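Local coordinates for malate dehydrogenase (Picrophilus torridus, PDB 4BGV), which probably catalyses the reversible NAD-dependent oxidation of (S)-malate to oxaloacetate, a step of the tricarboxylic acid cycle, at residues 97-108 with 124-134; 140-148 with 278-286. All coordinates share one frame; numbering follows the deposited sequence. Where two conformers were deposited one is given.

Contact 1 of 2, residues 97-108 with 124-134; sequences LLKNIGIMKSVG and TNPADIMAYAI
M130 and M104 both start with CG beside the backbone N (chi1 -64° and -63°) and bend again at chi2, so that two folded chains cross at about a right angle between helices 93-114 and 127-138. M130 is a knob in the hole formed by L97, N100, I101 and M104: its SD lies 3.4 Å from CG of M104, and its CE is pinched between CD1 of L97 and CG1 of I101. An unbranched, flexible thioether suits this place, since it can curl into a narrow hollow. The end of M104 runs toward T124, its CE meeting OG1 tip to tip at 3.5 Å, while its SD lies against CG1 of I134. A133, with only a methyl, lets the helices close in, its CB 3.7 Å from CB of M104. At the other end CD1 of L97 packs on CD of P126, the cis-proline at the N-cap of helix 127-138. The polar groups are settled around this apolar seam: T124 OG1 hydrogen-bonds to the backbone O of A83, N100 OD1 accepts from L85 N, and a water accepts from N100 ND2 (3.0 Å) and donates to N125 O (2.6 Å). N100, T124 and N125 probably bind NAD(+), and N125 substrate too, so the helix pair, crossing at -38°, probably forms part of the cofactor and substrate site of the Rossmann-type domain of the LDH/MDH superfamily.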
loop_
_atom_site.group_PDB
_atom_site.type_symbol
_atom_site.label_atom_id
_atom_site.label_comp_id
_atom_site.label_asym_id
_atom_site.label_seq_id
_atom_site.Cartn_x
_atom_site.Cartn_y
_atom_site.Cartn_z
ATOM N N LEU A 97 26.711 -21.509 -19.420
ATOM C CA LEU A 97 26.684 -22.061 -18.070
ATOM C C LEU A 97 28.058 -21.903 -17.431
ATOM O O LEU A 97 28.174 -21.477 -16.289
ATOM C CB LEU A 97 26.304 -23.546 -18.098
ATOM C CG LEU A 97 26.085 -24.190 -16.721
ATOM C CD1 LEU A 97 24.711 -23.855 -16.188
ATOM C CD2 LEU A 97 26.299 -25.702 -16.746
ATOM N N LEU A 98 29.099 -22.245 -18.183
ATOM C CA LEU A 98 30.468 -22.131 -17.691
ATOM C C LEU A 98 30.853 -20.690 -17.372
ATOM O O LEU A 98 31.440 -20.415 -16.321
ATOM C CB LEU A 98 31.453 -22.744 -18.693
ATOM C CG LEU A 98 31.394 -24.271 -18.641
ATOM C CD1 LEU A 98 32.263 -24.898 -19.713
ATOM C CD2 LEU A 98 31.805 -24.758 -17.255
ATOM N N LYS A 99 30.516 -19.777 -18.277
ATOM C CA LYS A 99 30.762 -18.352 -18.056
ATOM C C LYS A 99 30.112 -17.887 -16.761
ATOM O O LYS A 99 30.725 -17.184 -15.954
ATOM C CB LYS A 99 30.221 -17.523 -19.218
ATOM C CG LYS A 99 30.428 -16.018 -19.054
ATOM C CD LYS A 99 31.912 -15.658 -19.037
ATOM C CE LYS A 99 32.133 -14.161 -18.841
ATOM N NZ LYS A 99 33.582 -13.786 -18.898
ATOM N N ASN A 100 28.858 -18.273 -16.562
ATOM C CA ASN A 100 28.144 -17.813 -15.380
ATOM C C ASN A 100 28.650 -18.470 -14.095
ATOM O O ASN A 100 28.686 -17.824 -13.054
ATOM C CB ASN A 100 26.631 -17.980 -15.546
ATOM C CG ASN A 100 26.027 -16.890 -16.401
ATOM O OD1 ASN A 100 26.516 -15.755 -16.415
ATOM N ND2 ASN A 100 24.979 -17.228 -17.134
ATOM N N ILE A 101 29.043 -19.744 -14.167
ATOM C CA ILE A 101 29.586 -20.425 -12.994
ATOM C C ILE A 101 30.836 -19.689 -12.492
ATOM O O ILE A 101 31.031 -19.511 -11.284
ATOM C CB ILE A 101 29.886 -21.925 -13.285
ATOM C CG1 ILE A 101 28.575 -22.719 -13.329
ATOM C CG2 ILE A 101 30.778 -22.514 -12.212
ATOM C CD1 ILE A 101 28.715 -24.120 -13.905
ATOM N N GLY A 102 31.666 -19.238 -13.432
ATOM C CA GLY A 102 32.861 -18.488 -13.091
ATOM C C GLY A 102 32.514 -17.175 -12.416
ATOM O O GLY A 102 33.180 -16.767 -11.469
ATOM N N ILE A 103 31.470 -16.512 -12.908
ATOM C CA ILE A 103 31.001 -15.271 -12.298
ATOM C C ILE A 103 30.496 -15.532 -10.870
ATOM O O ILE A 103 30.810 -14.780 -9.946
ATOM C CB ILE A 103 29.910 -14.601 -13.169
ATOM C CG1 ILE A 103 30.507 -14.157 -14.508
ATOM C CG2 ILE A 103 29.301 -13.405 -12.459
ATOM C CD1 ILE A 103 29.471 -13.765 -15.543
ATOM N N MET A 104 29.759 -16.623 -10.681
ATOM C CA MET A 104 29.260 -16.968 -9.349
ATOM C C MET A 104 30.417 -17.273 -8.407
ATOM O O MET A 104 30.360 -16.933 -7.225
ATOM C CB MET A 104 28.307 -18.177 -9.395
ATOM C CG MET A 104 27.017 -17.970 -10.192
ATOM S SD MET A 104 25.979 -16.621 -9.581
ATOM C CE MET A 104 26.468 -15.306 -10.689
ATOM N N LYS A 105 31.457 -17.924 -8.927
ATOM C CA LYS A 105 32.625 -18.247 -8.113
ATOM C C LYS A 105 33.258 -16.965 -7.555
ATOM O O LYS A 105 33.498 -16.862 -6.352
ATOM C CB LYS A 105 33.649 -19.106 -8.886
ATOM C CG LYS A 105 34.832 -19.569 -8.032
ATOM C CD LYS A 105 35.632 -20.700 -8.706
ATOM C CE LYS A 105 36.787 -21.189 -7.817
ATOM N NZ LYS A 105 37.815 -20.126 -7.574
ATOM N N SER A 106 33.502 -15.981 -8.414
ATOM C CA SER A 106 34.113 -14.741 -7.950
ATOM C C SER A 106 33.159 -13.917 -7.080
ATOM O O SER A 106 33.588 -13.302 -6.101
ATOM C CB SER A 106 34.663 -13.909 -9.116
ATOM O OG SER A 106 33.614 -13.359 -9.890
ATOM N N VAL A 107 31.872 -13.894 -7.434
ATOM C CA VAL A 107 30.883 -13.229 -6.585
ATOM C C VAL A 107 30.812 -13.882 -5.205
ATOM O O VAL A 107 30.816 -13.188 -4.184
ATOM C CB VAL A 107 29.479 -13.164 -7.236
ATOM C CG1 VAL A 107 28.418 -12.821 -6.203
ATOM C CG2 VAL A 107 29.464 -12.123 -8.360
ATOM N N GLY A 108 30.776 -15.212 -5.175
ATOM C CA GLY A 108 30.714 -15.938 -3.913
ATOM C C GLY A 108 31.944 -15.729 -3.050
ATOM O O GLY A 108 31.856 -15.661 -1.817
ATOM N N THR A 124 20.662 -15.404 -11.200
ATOM C CA THR A 124 21.343 -15.824 -12.427
ATOM C C THR A 124 20.915 -17.235 -12.884
ATOM O O THR A 124 20.991 -18.194 -12.118
ATOM C CB THR A 124 22.875 -15.768 -12.211
ATOM O OG1 THR A 124 23.238 -14.498 -11.637
ATOM C CG2 THR A 124 23.624 -15.958 -13.528
ATOM N N ASN A 125 20.447 -17.354 -14.123
ATOM C CA ASN A 125 19.884 -18.614 -14.631
ATOM C C ASN A 125 20.948 -19.562 -15.224
ATOM O O ASN A 125 21.892 -19.110 -15.860
ATOM C CB ASN A 125 18.776 -18.308 -15.656
ATOM C CG ASN A 125 18.202 -19.560 -16.316
ATOM O OD1 ASN A 125 17.312 -20.218 -15.771
ATOM N ND2 ASN A 125 18.696 -19.878 -17.511
ATOM N N PRO A 126 20.815 -20.883 -14.989
ATOM C CA PRO A 126 19.809 -21.540 -14.148
ATOM C C PRO A 126 20.170 -21.399 -12.677
ATOM O O PRO A 126 21.274 -21.761 -12.265
ATOM C CB PRO A 126 19.900 -23.002 -14.577
ATOM C CG PRO A 126 21.330 -23.169 -14.989
ATOM C CD PRO A 126 21.730 -21.856 -15.613
ATOM N N ALA A 127 19.230 -20.892 -11.892
ATOM C CA ALA A 127 19.529 -20.483 -10.535
ATOM C C ALA A 127 19.785 -21.654 -9.593
ATOM O O ALA A 127 20.417 -21.477 -8.554
ATOM C CB ALA A 127 18.416 -19.557 -9.988
ATOM N N ASP A 128 19.315 -22.852 -9.932
ATOM C CA ASP A 128 19.661 -23.973 -9.066
ATOM C C ASP A 128 21.169 -24.234 -9.144
ATOM O O ASP A 128 21.843 -24.297 -8.109
ATOM C CB ASP A 128 18.835 -25.230 -9.347
ATOM C CG ASP A 128 18.606 -25.475 -10.823
ATOM O OD1 ASP A 128 19.365 -24.920 -11.653
ATOM O OD2 ASP A 128 17.657 -26.240 -11.145
ATOM N N ILE A 129 21.705 -24.311 -10.358
ATOM C CA ILE A 129 23.149 -24.512 -10.529
ATOM C C ILE A 129 23.953 -23.314 -10.020
ATOM O O ILE A 129 25.021 -23.482 -9.423
ATOM C CB ILE A 129 23.552 -24.789 -12.008
ATOM C CG1 ILE A 129 22.579 -25.771 -12.654
ATOM C CG2 ILE A 129 25.010 -25.285 -12.104
ATOM C CD1 ILE A 129 22.395 -27.093 -11.873
ATOM N N MET A 130 23.473 -22.106 -10.288
ATOM C CA MET A 130 24.186 -20.909 -9.846
ATOM C C MET A 130 24.172 -20.772 -8.323
ATOM O O MET A 130 25.143 -20.288 -7.746
ATOM C CB MET A 130 23.649 -19.641 -10.525
ATOM C CG MET A 130 23.859 -19.631 -12.037
ATOM S SD MET A 130 25.546 -20.012 -12.546
ATOM C CE MET A 130 25.245 -21.121 -13.912
ATOM N N ALA A 131 23.088 -21.208 -7.675
ATOM C CA ALA A 131 23.060 -21.279 -6.217
ATOM C C ALA A 131 24.081 -22.291 -5.704
ATOM O O ALA A 131 24.766 -22.064 -4.706
ATOM C CB ALA A 131 21.643 -21.632 -5.708
ATOM N N TYR A 132 24.173 -23.425 -6.388
ATOM C CA TYR A 132 25.176 -24.435 -6.056
ATOM C C TYR A 132 26.582 -23.849 -6.163
ATOM O O TYR A 132 27.407 -24.030 -5.268
ATOM C CB TYR A 132 24.997 -25.655 -6.961
ATOM C CG TYR A 132 25.899 -26.824 -6.645
ATOM C CD1 TYR A 132 25.903 -27.417 -5.377
ATOM C CD2 TYR A 132 26.743 -27.341 -7.611
ATOM C CE1 TYR A 132 26.735 -28.493 -5.094
ATOM C CE2 TYR A 132 27.570 -28.411 -7.341
ATOM C CZ TYR A 132 27.561 -28.985 -6.087
ATOM O OH TYR A 132 28.392 -30.047 -5.844
ATOM N N ALA A 133 26.837 -23.092 -7.226
ATOM C CA ALA A 133 28.135 -22.438 -7.379
ATOM C C ALA A 133 28.398 -21.412 -6.269
ATOM O O ALA A 133 29.513 -21.317 -5.752
ATOM C CB ALA A 133 28.249 -21.782 -8.753
ATOM N N ILE A 134 27.378 -20.636 -5.918
ATOM C CA ILE A 134 27.527 -19.648 -4.845
ATOM C C ILE A 134 27.884 -20.355 -3.532
ATOM O O ILE A 134 28.736 -19.886 -2.768
ATOM C CB ILE A 134 26.259 -18.773 -4.695
ATOM C CG1 ILE A 134 26.143 -17.778 -5.862
ATOM C CG2 ILE A 134 26.254 -18.010 -3.355
ATOM C CD1 ILE A 134 27.222 -16.657 -5.874
HETATM O O HOH W 1 23.887 -19.975 -17.365
#

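Contact 2 of 2, residues 140-148 with 278-286; sequences ISPERIIGL and IKIGKNGVE
I146 and V285 form the tight half, their CG2 methyls only 3.4 Å apart, tighter than usual. A chi1 of 60° sets CG1 of I146 between its backbone N and carbonyl carbon, which turns CG2 to V285 and to CD1 of I278 (3.7 Å). CD1 of I146 reaches the branches of I280, so beta-branched side chains fill the space between strand 145-147 and the hairpin 272-288. Beside them V285 N gives a straight hydrogen bond (2.7 Å, 179°) to E143 O, in the carbonyl plane. G284 has a positive phi (97°), where a CB would jam against N283 O and strike E143 O.

The other half is wet. One water donates to E143 OE2 and to N283 O and accepts from R144 NH1 (2.8 Å), lying in plane at the guanidinium edge, while R144 NH2 bonds to E117 O. E143 OE1 takes S141 OG on its syn lone pair at 2.6 Å. An alanine in place of E143 would probably leave S141 OG without this acceptor and the water with one partner fewer. The contact's chemistry thus implies a junction fixed by an apolar core and one backbone bond, with charged groups meeting turn 281-284 mainly through water.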
loop_
_atom_site.group_PDB
_atom_site.type_symbol
_atom_site.label_atom_id
_atom_site.label_comp_id
_atom_site.label_asym_id
_atom_site.label_seq_id
_atom_site.Cartn_x
_atom_site.Cartn_y
_atom_site.Cartn_z
ATOM N N ILE A 140 28.997 -20.488 2.666
ATOM C CA ILE A 140 27.841 -20.145 3.486
ATOM C C ILE A 140 27.021 -21.403 3.764
ATOM O O ILE A 140 26.909 -22.275 2.898
ATOM C CB ILE A 140 27.007 -19.041 2.788
ATOM C CG1 ILE A 140 27.720 -17.694 2.942
ATOM C CG2 ILE A 140 25.569 -18.973 3.327
ATOM C CD1 ILE A 140 27.117 -16.580 2.115
ATOM N N SER A 141 26.491 -21.523 4.977
ATOM C CA SER A 141 25.661 -22.672 5.325
ATOM C C SER A 141 24.503 -22.764 4.329
ATOM O O SER A 141 23.815 -21.774 4.069
ATOM C CB SER A 141 25.160 -22.569 6.774
ATOM O OG SER A 141 24.698 -23.821 7.253
ATOM N N PRO A 142 24.315 -23.949 3.727
ATOM C CA PRO A 142 23.513 -24.036 2.497
ATOM C C PRO A 142 22.024 -23.697 2.650
ATOM O O PRO A 142 21.393 -23.337 1.654
ATOM C CB PRO A 142 23.695 -25.492 2.052
ATOM C CG PRO A 142 24.215 -26.218 3.254
ATOM C CD PRO A 142 25.018 -25.209 4.020
ATOM N N GLU A 143 21.486 -23.790 3.863
ATOM C CA GLU A 143 20.111 -23.361 4.099
ATOM C C GLU A 143 19.949 -21.841 3.929
ATOM O O GLU A 143 18.824 -21.340 3.857
ATOM C CB GLU A 143 19.620 -23.802 5.487
ATOM C CG GLU A 143 19.992 -22.846 6.639
ATOM C CD GLU A 143 21.424 -23.029 7.147
ATOM O OE1 GLU A 143 22.144 -23.906 6.625
ATOM O OE2 GLU A 143 21.833 -22.301 8.084
ATOM N N ARG A 144 21.062 -21.109 3.859
ATOM C CA ARG A 144 20.994 -19.646 3.794
ATOM C C ARG A 144 21.058 -19.141 2.359
ATOM O O ARG A 144 21.114 -17.932 2.115
ATOM C CB ARG A 144 22.091 -18.999 4.659
ATOM C CG ARG A 144 21.935 -19.391 6.124
ATOM C CD ARG A 144 23.182 -19.115 6.963
ATOM N NE ARG A 144 23.320 -17.707 7.317
ATOM C CZ ARG A 144 22.653 -17.104 8.299
ATOM N NH1 ARG A 144 21.771 -17.785 9.018
ATOM N NH2 ARG A 144 22.864 -15.809 8.555
ATOM N N ILE A 145 21.011 -20.078 1.413
ATOM C CA ILE A 145 21.067 -19.751 -0.008
ATOM C C ILE A 145 19.826 -20.314 -0.702
ATOM O O ILE A 145 19.525 -21.505 -0.574
ATOM C CB ILE A 145 22.329 -20.373 -0.674
ATOM C CG1 ILE A 145 23.599 -19.910 0.052
ATOM C CG2 ILE A 145 22.401 -20.000 -2.138
ATOM C CD1 ILE A 145 24.868 -20.719 -0.316
ATOM N N ILE A 146 19.100 -19.459 -1.417
ATOM C CA ILE A 146 17.967 -19.932 -2.226
ATOM C C ILE A 146 18.020 -19.354 -3.640
ATOM O O ILE A 146 18.535 -18.263 -3.843
ATOM C CB ILE A 146 16.598 -19.608 -1.563
ATOM C CG1 ILE A 146 16.413 -18.105 -1.374
ATOM C CG2 ILE A 146 16.490 -20.302 -0.203
ATOM C CD1 ILE A 146 15.052 -17.745 -0.712
ATOM N N GLY A 147 17.487 -20.096 -4.614
ATOM C CA GLY A 147 17.501 -19.671 -5.999
ATOM C C GLY A 147 16.115 -19.344 -6.545
ATOM O O GLY A 147 15.141 -20.031 -6.241
ATOM N N LEU A 148 16.022 -18.286 -7.343
ATOM C CA LEU A 148 14.765 -17.932 -8.000
ATOM C C LEU A 148 14.370 -19.023 -8.983
ATOM O O LEU A 148 15.166 -19.428 -9.811
ATOM C CB LEU A 148 14.900 -16.612 -8.768
ATOM C CG LEU A 148 13.697 -16.305 -9.658
ATOM C CD1 LEU A 148 12.447 -15.962 -8.829
ATOM C CD2 LEU A 148 14.031 -15.191 -10.681
ATOM N N ILE A 278 9.491 -24.469 -0.225
ATOM C CA ILE A 278 10.183 -24.165 1.021
ATOM C C ILE A 278 9.456 -23.086 1.831
ATOM O O ILE A 278 8.750 -22.251 1.264
ATOM C CB ILE A 278 11.647 -23.715 0.777
ATOM C CG1 ILE A 278 11.703 -22.466 -0.113
ATOM C CG2 ILE A 278 12.492 -24.872 0.209
ATOM C CD1 ILE A 278 13.072 -21.796 -0.109
ATOM N N LYS A 279 9.616 -23.130 3.157
ATOM C CA LYS A 279 9.205 -22.023 4.021
ATOM C C LYS A 279 10.398 -21.070 4.141
ATOM O O LYS A 279 11.483 -21.485 4.537
ATOM C CB LYS A 279 8.802 -22.527 5.418
ATOM C CG LYS A 279 8.269 -21.404 6.325
ATOM C CD LYS A 279 8.181 -21.808 7.807
ATOM C CE LYS A 279 7.351 -23.055 8.001
ATOM N NZ LYS A 279 7.030 -23.303 9.452
ATOM N N ILE A 280 10.199 -19.805 3.781
ATOM C CA ILE A 280 11.280 -18.820 3.745
ATOM C C ILE A 280 11.187 -17.887 4.943
ATOM O O ILE A 280 10.200 -17.173 5.101
ATOM C CB ILE A 280 11.207 -17.968 2.471
ATOM C CG1 ILE A 280 11.175 -18.860 1.230
ATOM C CG2 ILE A 280 12.404 -16.991 2.408
ATOM C CD1 ILE A 280 10.947 -18.095 -0.053
ATOM N N GLY A 281 12.206 -17.897 5.789
ATOM C CA GLY A 281 12.186 -17.059 6.976
ATOM C C GLY A 281 13.500 -16.352 7.213
ATOM O O GLY A 281 14.379 -16.360 6.337
ATOM N N LYS A 282 13.657 -15.773 8.410
ATOM C CA LYS A 282 14.858 -15.000 8.728
ATOM C C LYS A 282 16.138 -15.832 8.676
ATOM O O LYS A 282 17.229 -15.281 8.544
ATOM C CB LYS A 282 14.733 -14.304 10.091
ATOM C CG LYS A 282 14.355 -15.228 11.240
ATOM C CD LYS A 282 14.269 -14.450 12.557
ATOM C CE LYS A 282 13.566 -15.253 13.643
ATOM N NZ LYS A 282 14.220 -16.569 13.889
ATOM N N ASN A 283 16.009 -17.154 8.777
ATOM C CA ASN A 283 17.193 -18.008 8.719
ATOM C C ASN A 283 17.467 -18.584 7.319
ATOM O O ASN A 283 18.380 -19.396 7.146
ATOM C CB ASN A 283 17.099 -19.165 9.731
ATOM C CG ASN A 283 16.987 -18.692 11.171
ATOM O OD1 ASN A 283 16.158 -19.192 11.931
ATOM N ND2 ASN A 283 17.819 -17.737 11.552
ATOM N N GLY A 284 16.664 -18.182 6.336
ATOM C CA GLY A 284 16.752 -18.739 4.994
ATOM C C GLY A 284 15.716 -19.836 4.796
ATOM O O GLY A 284 14.516 -19.600 4.991
ATOM N N VAL A 285 16.165 -21.030 4.409
ATOM C CA VAL A 285 15.246 -22.172 4.290
ATOM C C VAL A 285 14.892 -22.677 5.680
ATOM O O VAL A 285 15.760 -23.185 6.390
ATOM C CB VAL A 285 15.876 -23.327 3.484
ATOM C CG1 VAL A 285 14.941 -24.543 3.471
ATOM C CG2 VAL A 285 16.156 -22.865 2.070
ATOM N N GLU A 286 13.637 -22.497 6.098
ATOM C CA GLU A 286 13.260 -22.950 7.440
ATOM C C GLU A 286 12.588 -24.308 7.453
ATOM O O GLU A 286 12.496 -24.961 8.496
ATOM C CB GLU A 286 12.411 -21.895 8.131
ATOM C CG GLU A 286 13.130 -20.565 8.068
ATOM C CD GLU A 286 12.787 -19.636 9.190
ATOM O OE1 GLU A 286 11.713 -19.815 9.811
ATOM O OE2 GLU A 286 13.598 -18.718 9.437
HETATM O O HOH W 2 20.379 -20.179 8.932
HETATM O O HOH W 3 20.200 -15.483 10.091
#

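Both segments of contact 1 precede those of contact 2 in the chain, and the centres of the two contacts are about 17 Å apart. Helix 127-138 of contact 1 is followed, after a connection with a 3-10 turn at 142-144, by strand 145-147 of contact 2, one of the two outer strands of the six-stranded parallel sheet, and the two contacts pack together: CB of A127 is 3.3 Å from O of L148, and CB of A131 is 4.0 Å from CG2 of I145. Contact 1 stays within the NAD-binding domain, whereas contact 2 joins the edge of that domain to an antiparallel sheet of the C-terminal domain. Together they connect the probable cofactor site to the domain interface.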